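Local coordinates for protein beta-lactamase Rm3 (Uncultured bacterium, PDB 5IQK) that hydrolyses beta-lactam antibiotics as a zinc-dependent metallo-beta-lactamase of subclass B3, thereby probably conferring antibiotic resistance, at residues V26-L31 / P50-K55; V43-G48 / M175-S180; I80-G85 / I220-E225. All blocks are in the same frame, centred on the assembly; numbering follows the deposited sequence.

Interaction 1. Residues V26-L31 / P50-K55; sequences VGMKGL and PESAPK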
loop_
_atom_site.group_PDB
_atom_site.type_symbol
_atom_site.label_atom_id
_atom_site.label_comp_id
_atom_site.label_asym_id
_atom_site.label_seq_id
_atom_site.Cartn_x
_atom_site.Cartn_y
_atom_site.Cartn_z
ATOM N N VAL A 26 4.774 9.636 4.234
ATOM C CA VAL A 26 4.899 9.689 5.694
ATOM C C VAL A 26 5.252 8.322 6.287
ATOM O O VAL A 26 5.083 8.096 7.493
ATOM C CB VAL A 26 3.602 10.210 6.359
ATOM C CG1 VAL A 26 3.384 11.674 6.017
ATOM C CG2 VAL A 26 2.409 9.384 5.929
ATOM N N GLY A 27 5.766 7.434 5.438
ATOM C CA GLY A 27 6.094 6.080 5.838
ATOM C C GLY A 27 7.513 5.887 6.363
ATOM O O GLY A 27 8.143 6.811 6.892
ATOM N N MET A 28 8.000 4.653 6.231
ATOM C CA MET A 28 9.285 4.225 6.781
ATOM C C MET A 28 10.215 3.797 5.640
ATOM O O MET A 28 9.843 3.869 4.471
ATOM C CB MET A 28 9.086 3.063 7.773
ATOM C CG MET A 28 8.441 3.434 9.110
ATOM S SD MET A 28 6.778 4.153 9.000
ATOM C CE MET A 28 5.905 2.907 8.039
ATOM N N LYS A 29 11.413 3.325 5.968
ATOM C CA LYS A 29 12.369 2.961 4.931
ATOM C C LYS A 29 11.894 1.773 4.073
ATOM O O LYS A 29 12.253 1.671 2.900
ATOM C CB LYS A 29 13.727 2.640 5.544
ATOM C CG LYS A 29 14.881 2.828 4.579
ATOM C CD LYS A 29 15.074 4.288 4.232
ATOM C CE LYS A 29 15.787 5.046 5.349
ATOM N NZ LYS A 29 15.914 6.499 5.072
ATOM N N GLY A 30 11.111 0.875 4.655
ATOM C CA GLY A 30 10.727 -0.333 3.931
ATOM C C GLY A 30 9.237 -0.562 3.799
ATOM O O GLY A 30 8.824 -1.590 3.247
ATOM N N LEU A 31 8.436 0.387 4.293
ATOM C CA LEU A 31 6.970 0.284 4.283
ATOM C C LEU A 31 6.347 1.645 3.994
ATOM O O LEU A 31 6.600 2.600 4.729
ATOM C CB LEU A 31 6.464 -0.231 5.630
ATOM C CG LEU A 31 6.967 -1.607 6.075
ATOM C CD1 LEU A 31 6.607 -1.836 7.535
ATOM C CD2 LEU A 31 6.369 -2.684 5.183
ATOM N N PRO A 50 2.547 -2.575 13.528
ATOM C CA PRO A 50 2.012 -1.933 14.734
ATOM C C PRO A 50 2.953 -0.867 15.261
ATOM O O PRO A 50 2.484 0.194 15.672
ATOM C CB PRO A 50 1.880 -3.091 15.719
ATOM C CG PRO A 50 1.632 -4.280 14.829
ATOM C CD PRO A 50 2.508 -4.047 13.632
ATOM N N GLU A 51 4.257 -1.135 15.222
ATOM C CA GLU A 51 5.241 -0.172 15.696
ATOM C C GLU A 51 5.517 0.940 14.670
ATOM O O GLU A 51 6.330 1.844 14.925
ATOM C CB GLU A 51 6.546 -0.891 16.087
ATOM C CG GLU A 51 7.240 -1.635 14.945
ATOM C CD GLU A 51 6.835 -3.103 14.825
ATOM O OE1 GLU A 51 5.651 -3.446 15.059
ATOM O OE2 GLU A 51 7.713 -3.923 14.485
ATOM N N SER A 52 4.832 0.903 13.533
ATOM C CA SER A 52 4.950 1.982 12.559
ATOM C C SER A 52 4.035 3.148 12.867
ATOM O O SER A 52 4.328 4.268 12.469
ATOM C CB SER A 52 4.645 1.495 11.148
ATOM O OG SER A 52 5.559 0.502 10.746
ATOM N N ALA A 53 2.928 2.888 13.557
ATOM C CA ALA A 53 1.919 3.917 13.787
ATOM C C ALA A 53 2.477 5.188 14.452
ATOM O O ALA A 53 2.191 6.288 13.982
ATOM C CB ALA A 53 0.759 3.346 14.609
ATOM N N PRO A 54 3.295 5.054 15.520
ATOM C CA PRO A 54 3.825 6.306 16.079
ATOM C C PRO A 54 4.749 7.061 15.130
ATOM O O PRO A 54 4.858 8.287 15.226
ATOM C CB PRO A 54 4.599 5.852 17.325
ATOM C CG PRO A 54 4.162 4.465 17.594
ATOM C CD PRO A 54 3.674 3.881 16.326
ATOM N N LYS A 55 5.433 6.337 14.257
ATOM C CA LYS A 55 6.343 6.956 13.310
ATOM C C LYS A 55 5.566 7.696 12.245
ATOM O O LYS A 55 5.922 8.812 11.878
ATOM C CB LYS A 55 7.258 5.912 12.685
ATOM C CG LYS A 55 8.226 5.305 13.681
ATOM C CD LYS A 55 9.343 4.554 12.984
ATOM C CE LYS A 55 10.277 3.920 13.981
ATOM N NZ LYS A 55 11.548 3.458 13.321
#

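Interaction 2. Residues V43-G48 / M175-S180; sequences VLIDGG and MVYADS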
loop_
_atom_site.group_PDB
_atom_site.type_symbol
_atom_site.label_atom_id
_atom_site.label_comp_id
_atom_site.label_asym_id
_atom_site.label_seq_id
_atom_site.Cartn_x
_atom_site.Cartn_y
_atom_site.Cartn_z
ATOM N N VAL A 43 -6.557 12.226 3.694
ATOM C CA VAL A 43 -6.618 10.784 3.475
ATOM C C VAL A 43 -5.242 10.209 3.774
ATOM O O VAL A 43 -4.224 10.788 3.386
ATOM C CB VAL A 43 -7.028 10.442 2.048
ATOM C CG1 VAL A 43 -7.053 8.907 1.844
ATOM C CG2 VAL A 43 -8.395 11.039 1.742
ATOM N N LEU A 44 -5.218 9.092 4.500
ATOM C CA LEU A 44 -3.973 8.408 4.828
ATOM C C LEU A 44 -4.029 7.016 4.246
ATOM O O LEU A 44 -5.037 6.336 4.392
ATOM C CB LEU A 44 -3.756 8.357 6.341
ATOM C CG LEU A 44 -2.484 7.692 6.853
ATOM C CD1 LEU A 44 -1.268 8.437 6.333
ATOM C CD2 LEU A 44 -2.482 7.654 8.374
ATOM N N ILE A 45 -2.969 6.621 3.553
ATOM C CA ILE A 45 -2.914 5.302 2.940
ATOM C C ILE A 45 -1.885 4.430 3.637
ATOM O O ILE A 45 -0.696 4.758 3.665
ATOM C CB ILE A 45 -2.591 5.387 1.439
ATOM C CG1 ILE A 45 -3.550 6.362 0.750
ATOM C CG2 ILE A 45 -2.695 4.012 0.779
ATOM C CD1 ILE A 45 -3.330 6.472 -0.737
ATOM N N ASP A 46 -2.388 3.325 4.194
ATOM C CA ASP A 46 -1.635 2.271 4.884
ATOM C C ASP A 46 -1.065 2.710 6.237
ATOM O O ASP A 46 -0.883 3.907 6.509
ATOM C CB ASP A 46 -0.533 1.726 3.984
ATOM C CG ASP A 46 -0.969 0.476 3.232
ATOM O OD1 ASP A 46 -2.085 -0.027 3.510
ATOM O OD2 ASP A 46 -0.187 -0.018 2.391
ATOM N N GLY A 47 -0.822 1.717 7.090
ATOM C CA GLY A 47 -0.497 1.957 8.484
ATOM C C GLY A 47 0.760 1.267 8.992
ATOM O O GLY A 47 1.102 1.381 10.174
ATOM N N GLY A 48 1.461 0.568 8.106
ATOM C CA GLY A 48 2.716 -0.081 8.471
ATOM C C GLY A 48 2.513 -1.170 9.504
ATOM O O GLY A 48 1.397 -1.668 9.671
ATOM N N MET A 175 -1.832 9.913 -9.745
ATOM C CA MET A 175 -1.099 9.268 -8.669
ATOM C C MET A 175 -1.570 7.837 -8.527
ATOM O O MET A 175 -2.751 7.534 -8.693
ATOM C CB MET A 175 -1.294 10.001 -7.348
ATOM C CG MET A 175 -1.272 11.518 -7.475
ATOM S SD MET A 175 0.302 12.176 -8.058
ATOM C CE MET A 175 1.281 12.012 -6.566
ATOM N N VAL A 176 -0.633 6.954 -8.222
ATOM C CA VAL A 176 -0.949 5.546 -8.052
ATOM C C VAL A 176 -0.261 5.027 -6.803
ATOM O O VAL A 176 0.950 5.187 -6.652
ATOM C CB VAL A 176 -0.503 4.705 -9.272
ATOM C CG1 VAL A 176 -0.799 3.212 -9.021
ATOM C CG2 VAL A 176 -1.210 5.177 -10.553
ATOM N N TYR A 177 -1.035 4.408 -5.912
ATOM C CA TYR A 177 -0.489 3.642 -4.806
ATOM C C TYR A 177 -0.719 2.184 -5.162
ATOM O O TYR A 177 -1.860 1.725 -5.134
ATOM C CB TYR A 177 -1.167 3.998 -3.475
ATOM C CG TYR A 177 -0.503 3.389 -2.251
ATOM C CD1 TYR A 177 0.418 4.117 -1.504
ATOM C CD2 TYR A 177 -0.782 2.083 -1.849
ATOM C CE1 TYR A 177 1.029 3.574 -0.387
ATOM C CE2 TYR A 177 -0.164 1.523 -0.736
ATOM C CZ TYR A 177 0.733 2.277 -0.009
ATOM O OH TYR A 177 1.337 1.733 1.097
ATOM N N ALA A 178 0.345 1.482 -5.541
ATOM C CA ALA A 178 0.210 0.105 -6.013
ATOM C C ALA A 178 0.460 -0.875 -4.891
ATOM O O ALA A 178 1.465 -0.799 -4.184
ATOM C CB ALA A 178 1.159 -0.166 -7.164
ATOM N N ASP A 179 -0.473 -1.799 -4.724
ATOM C CA ASP A 179 -0.287 -2.840 -3.741
ATOM C C ASP A 179 0.846 -3.771 -4.158
ATOM O O ASP A 179 1.226 -3.832 -5.331
ATOM C CB ASP A 179 -1.575 -3.643 -3.545
ATOM C CG ASP A 179 -1.521 -4.510 -2.300
ATOM O OD1 ASP A 179 -0.673 -4.218 -1.409
ATOM O OD2 ASP A 179 -2.295 -5.475 -2.219
ATOM N N SER A 180 1.379 -4.495 -3.186
ATOM C CA SER A 180 2.285 -5.613 -3.469
ATOM C C SER A 180 1.641 -6.579 -4.439
ATOM O O SER A 180 0.479 -6.931 -4.265
ATOM C CB SER A 180 2.632 -6.361 -2.181
ATOM O OG SER A 180 3.243 -5.499 -1.244
#

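Interaction 3. Residues I80-G85 / I220-E225; sequences IDHAGG and ISAHPE. With ZN (zinc ion), chain D.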
loop_
_atom_site.group_PDB
_atom_site.type_symbol
_atom_site.label_atom_id
_atom_site.label_comp_id
_atom_site.label_asym_id
_atom_site.label_seq_id
_atom_site.Cartn_x
_atom_site.Cartn_y
_atom_site.Cartn_z
ATOM N N ILE A 80 0.290 -7.880 8.279
ATOM C CA ILE A 80 0.650 -7.083 9.450
ATOM C C ILE A 80 1.542 -5.878 9.130
ATOM O O ILE A 80 1.497 -4.874 9.843
ATOM C CB ILE A 80 1.337 -7.980 10.525
ATOM C CG1 ILE A 80 1.587 -7.203 11.822
ATOM C CG2 ILE A 80 2.637 -8.594 9.989
ATOM C CD1 ILE A 80 1.867 -8.098 13.032
ATOM N N ASP A 81 2.351 -5.952 8.078
ATOM C CA ASP A 81 3.268 -4.851 7.795
ATOM C C ASP A 81 2.600 -3.694 7.044
ATOM O O ASP A 81 3.277 -2.712 6.732
ATOM C CB ASP A 81 4.500 -5.335 7.008
ATOM C CG ASP A 81 4.131 -6.061 5.714
ATOM O OD1 ASP A 81 3.171 -6.851 5.751
ATOM O OD2 ASP A 81 4.800 -5.852 4.671
ATOM N N HIS A 82 1.295 -3.808 6.759
ATOM C CA HIS A 82 0.524 -2.700 6.169
ATOM C C HIS A 82 -0.694 -2.361 7.031
ATOM O O HIS A 82 -1.172 -1.218 7.054
ATOM C CB HIS A 82 0.104 -3.060 4.727
ATOM C CG HIS A 82 1.261 -3.463 3.865
ATOM N ND1 HIS A 82 2.069 -2.543 3.229
ATOM C CD2 HIS A 82 1.805 -4.676 3.613
ATOM C CE1 HIS A 82 3.037 -3.175 2.592
ATOM N NE2 HIS A 82 2.902 -4.472 2.805
ATOM N N ALA A 83 -1.189 -3.355 7.756
ATOM C CA ALA A 83 -2.417 -3.196 8.522
ATOM C C ALA A 83 -2.187 -3.135 10.025
ATOM O O ALA A 83 -3.094 -2.762 10.770
ATOM C CB ALA A 83 -3.407 -4.344 8.184
ATOM N N GLY A 84 -0.981 -3.495 10.469
ATOM C CA GLY A 84 -0.671 -3.564 11.889
ATOM C C GLY A 84 -0.802 -2.251 12.648
ATOM O O GLY A 84 -1.146 -2.232 13.834
ATOM N N GLY A 85 -0.518 -1.142 11.975
ATOM C CA GLY A 85 -0.580 0.159 12.623
ATOM C C GLY A 85 -1.957 0.800 12.533
ATOM O O GLY A 85 -2.187 1.876 13.081
ATOM N N ILE A 220 3.737 5.178 -6.090
ATOM C CA ILE A 220 4.257 4.733 -4.806
ATOM C C ILE A 220 3.837 3.271 -4.597
ATOM O O ILE A 220 2.643 2.955 -4.605
ATOM C CB ILE A 220 3.750 5.581 -3.630
ATOM C CG1 ILE A 220 4.032 7.072 -3.858
ATOM C CG2 ILE A 220 4.393 5.107 -2.330
ATOM C CD1 ILE A 220 2.859 7.818 -4.476
ATOM N N SER A 221 4.804 2.380 -4.432
ATOM C CA SER A 221 4.486 0.972 -4.149
ATOM C C SER A 221 4.440 0.716 -2.642
ATOM O O SER A 221 5.175 1.343 -1.878
ATOM C CB SER A 221 5.511 0.040 -4.807
ATOM O OG SER A 221 6.823 0.477 -4.503
ATOM N N ALA A 222 3.594 -0.226 -2.229
ATOM C CA ALA A 222 3.390 -0.541 -0.816
ATOM C C ALA A 222 4.722 -0.808 -0.110
ATOM O O ALA A 222 4.925 -0.377 1.027
ATOM C CB ALA A 222 2.448 -1.741 -0.674
ATOM N N HIS A 223 5.630 -1.498 -0.796
ATOM C CA HIS A 223 7.029 -1.551 -0.356
ATOM C C HIS A 223 7.802 -0.590 -1.255
ATOM O O HIS A 223 7.943 -0.854 -2.451
ATOM C CB HIS A 223 7.589 -2.989 -0.440
ATOM C CG HIS A 223 7.064 -3.906 0.620
ATOM N ND1 HIS A 223 7.821 -4.316 1.699
ATOM C CD2 HIS A 223 5.857 -4.502 0.759
ATOM C CE1 HIS A 223 7.095 -5.106 2.468
ATOM N NE2 HIS A 223 5.904 -5.250 1.909
ATOM N N PRO A 224 8.272 0.550 -0.699
ATOM C CA PRO A 224 8.745 1.679 -1.517
ATOM C C PRO A 224 9.909 1.345 -2.460
ATOM O O PRO A 224 9.921 1.879 -3.563
ATOM C CB PRO A 224 9.165 2.731 -0.469
ATOM C CG PRO A 224 9.375 1.970 0.794
ATOM C CD PRO A 224 8.377 0.839 0.741
ATOM N N GLU A 225 10.845 0.479 -2.070
ATOM C CA GLU A 225 11.967 0.173 -2.951
ATOM C C GLU A 225 11.514 -0.525 -4.236
ATOM O O GLU A 225 12.244 -0.521 -5.224
ATOM C CB GLU A 225 13.021 -0.690 -2.240
ATOM C CG GLU A 225 12.807 -0.858 -0.749
ATOM C CD GLU A 225 11.649 -1.788 -0.427
ATOM O OE1 GLU A 225 10.782 -1.391 0.376
ATOM O OE2 GLU A 225 11.606 -2.910 -0.980
HETATM ZN ZN ZN D . 4.225 -5.983 2.779
HETATM O O HOH W 1 3.620 -7.999 2.894
HETATM O O HOH W 2 3.692 -7.092 0.744
#

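Interaction 1. Residues V26-L31 / P50-K55
M28 is the side chain that reaches across this contact, and its hooked shape decides which atoms meet S52 and K55. The chain bends about its CB-CG and CG-SD bonds (chi2 60°, chi3 54°), which turns the terminal methyl aside, toward S52. As a result M28 CE rests against the whole S52 side chain, 3.6 Å from S52 CB and equally far from S52 OG. M28 SD touches both neighbours, 4.0 Å from S52 CB and 4.1 Å from K55 CB. Three residues after S52, the K55 chain leaves the backbone extended and crosses M28 at a slant, so that M28 CG comes 4.1 Å from K55 CD. L31 adds a looser touch from three residues further along the loop, L31 CD1 lying 4.1 Å from S52 OG.

No hydrogen bond joins the two segments; the meeting is van der Waals, and the polar groups have their hydrogen-bonding partners outside the two segments. S52 OG is hydrogen-bonded to N11 OD1, while K55 NZ forms a salt bridge with D13 and a hydrogen bond with N11 O, leaving the aliphatic part of K55 to the methionine. The loop itself is braced by the backbone bond from M28 N to L31 O, 2.9 Å long, consistent with the loop turning so that M28 and L31 both touch S52. The arrangement joins the loop after strand 23-25 to the N-terminal end of helix 53-62, one of the helices that pack on the N-terminal sheet of the alpha-beta/beta-alpha metallo-beta-lactamase fold.

Interaction 2. Residues V43-G48 / M175-S180
I45 and Y177 face each other from strands 42-45 and 171-178, which belong to different sheets and run in roughly the same direction, with I45 CA and Y177 CA 8.3 Å apart. With no backbone bond between them, the side chains fill the interval. Y177 carries its CG anti to the backbone N (chi1 -171°), which lays the ring across toward the other sheet and presents one face to I45. I45 CG2 sits almost centrally over that face: it is 3.6 Å from the centroid of the Y177 ring and only 4° off the ring normal, a CH-pi contact. The evenness of the approach confirms it, since I45 CG2 is 3.8 Å from Y177 CD2 and 3.9 Å from Y177 CZ.

The end of the same ring is used differently. Y177 OH donates a hydrogen bond to D46 OD2, 2.7 Å away, meeting the carboxylate oxygen on its anti side and somewhat out of the carboxylate plane. The carboxylate and ring planes stand nearly perpendicular, at 85°, so the two flat groups do not stack.

W164 of strand 160-168 touches both I45 and Y177. D46 OD2 is also hydrogen-bonded to S76 OG, and on the other strand D179 OD1 bonds ND1 of the zinc ligand H77. The ring thus has I45 CG2 over one face and its hydroxyl bonded to D46 OD2. Two hydrogen bonds on this buried oxygen would be expected to satisfy it and to restrict rotation of the carboxylate, with the D46 side chain about 7 Å from a zinc ion.

Interaction 3. Residues I80-G85 / I220-E225
D81, H82 and H223 converge on one zinc ion through two kinds of first torsion. In D81, CG lies between the backbone N and the carbonyl carbon (chi1 55°), whereas H82 and H223 both set CG anti to the carbonyl carbon, at -54° in H82. The consecutive residues D81 and H82 can therefore both reach the same zinc ion from helix 80-83, while H223 comes from the loop after strand 218-221. D81 OD2, H82 NE2 and H223 NE2 each bind the zinc at 2.0 Å. Two waters complete five ligands, water 1 at 2.1 Å and water 2 at 2.4 Å from the metal. Water 1 also donates a hydrogen bond to D81 OD1, 3.1 Å away, so both carboxylate oxygens are engaged: one by the metal, the other by its water.

The close approaches among the three ligating atoms reflect shared coordination and are not hydrogen bonds. The H82 and H223 rings meet obliquely, their planes at 73°, and the H223 ring is also met edge-to-face by W10. A222 CB lies 3.6 Å from H82 CE1, meeting the ring obliquely, from the same loop that supplies H223. H77, a ligand of the other zinc, meets the H82 ring. With H77 and H79 just upstream, the run forms the HxHxDH motif of the superfamily, and Asp-His-His coordination of this zinc is typical of the subclass B3 active site.

How the interactions relate
From the N terminus, residues 26-31 come first, then 43-48, and interaction 1 closes at 50-55 with just 18 residues between its segments. Interaction 2 opens inside that short loop and closes far later, at 175-180, so the two cross. Interaction 3 opens at 80-85, after interaction 1 has closed, and ends at 220-225, crossing interaction 2 while following interaction 1 in series. Interactions 2 and 3 share a sheet: V176 O lies 2.8 Å from I220 N, a probable backbone hydrogen bond. L31 CD2 approaches D81 O at 3.5 Å, joining interactions 1 and 3. Together they connect helix 53-62, both sheets, and the zinc ligands of helix 80-83 and of the loop after strand 218-221.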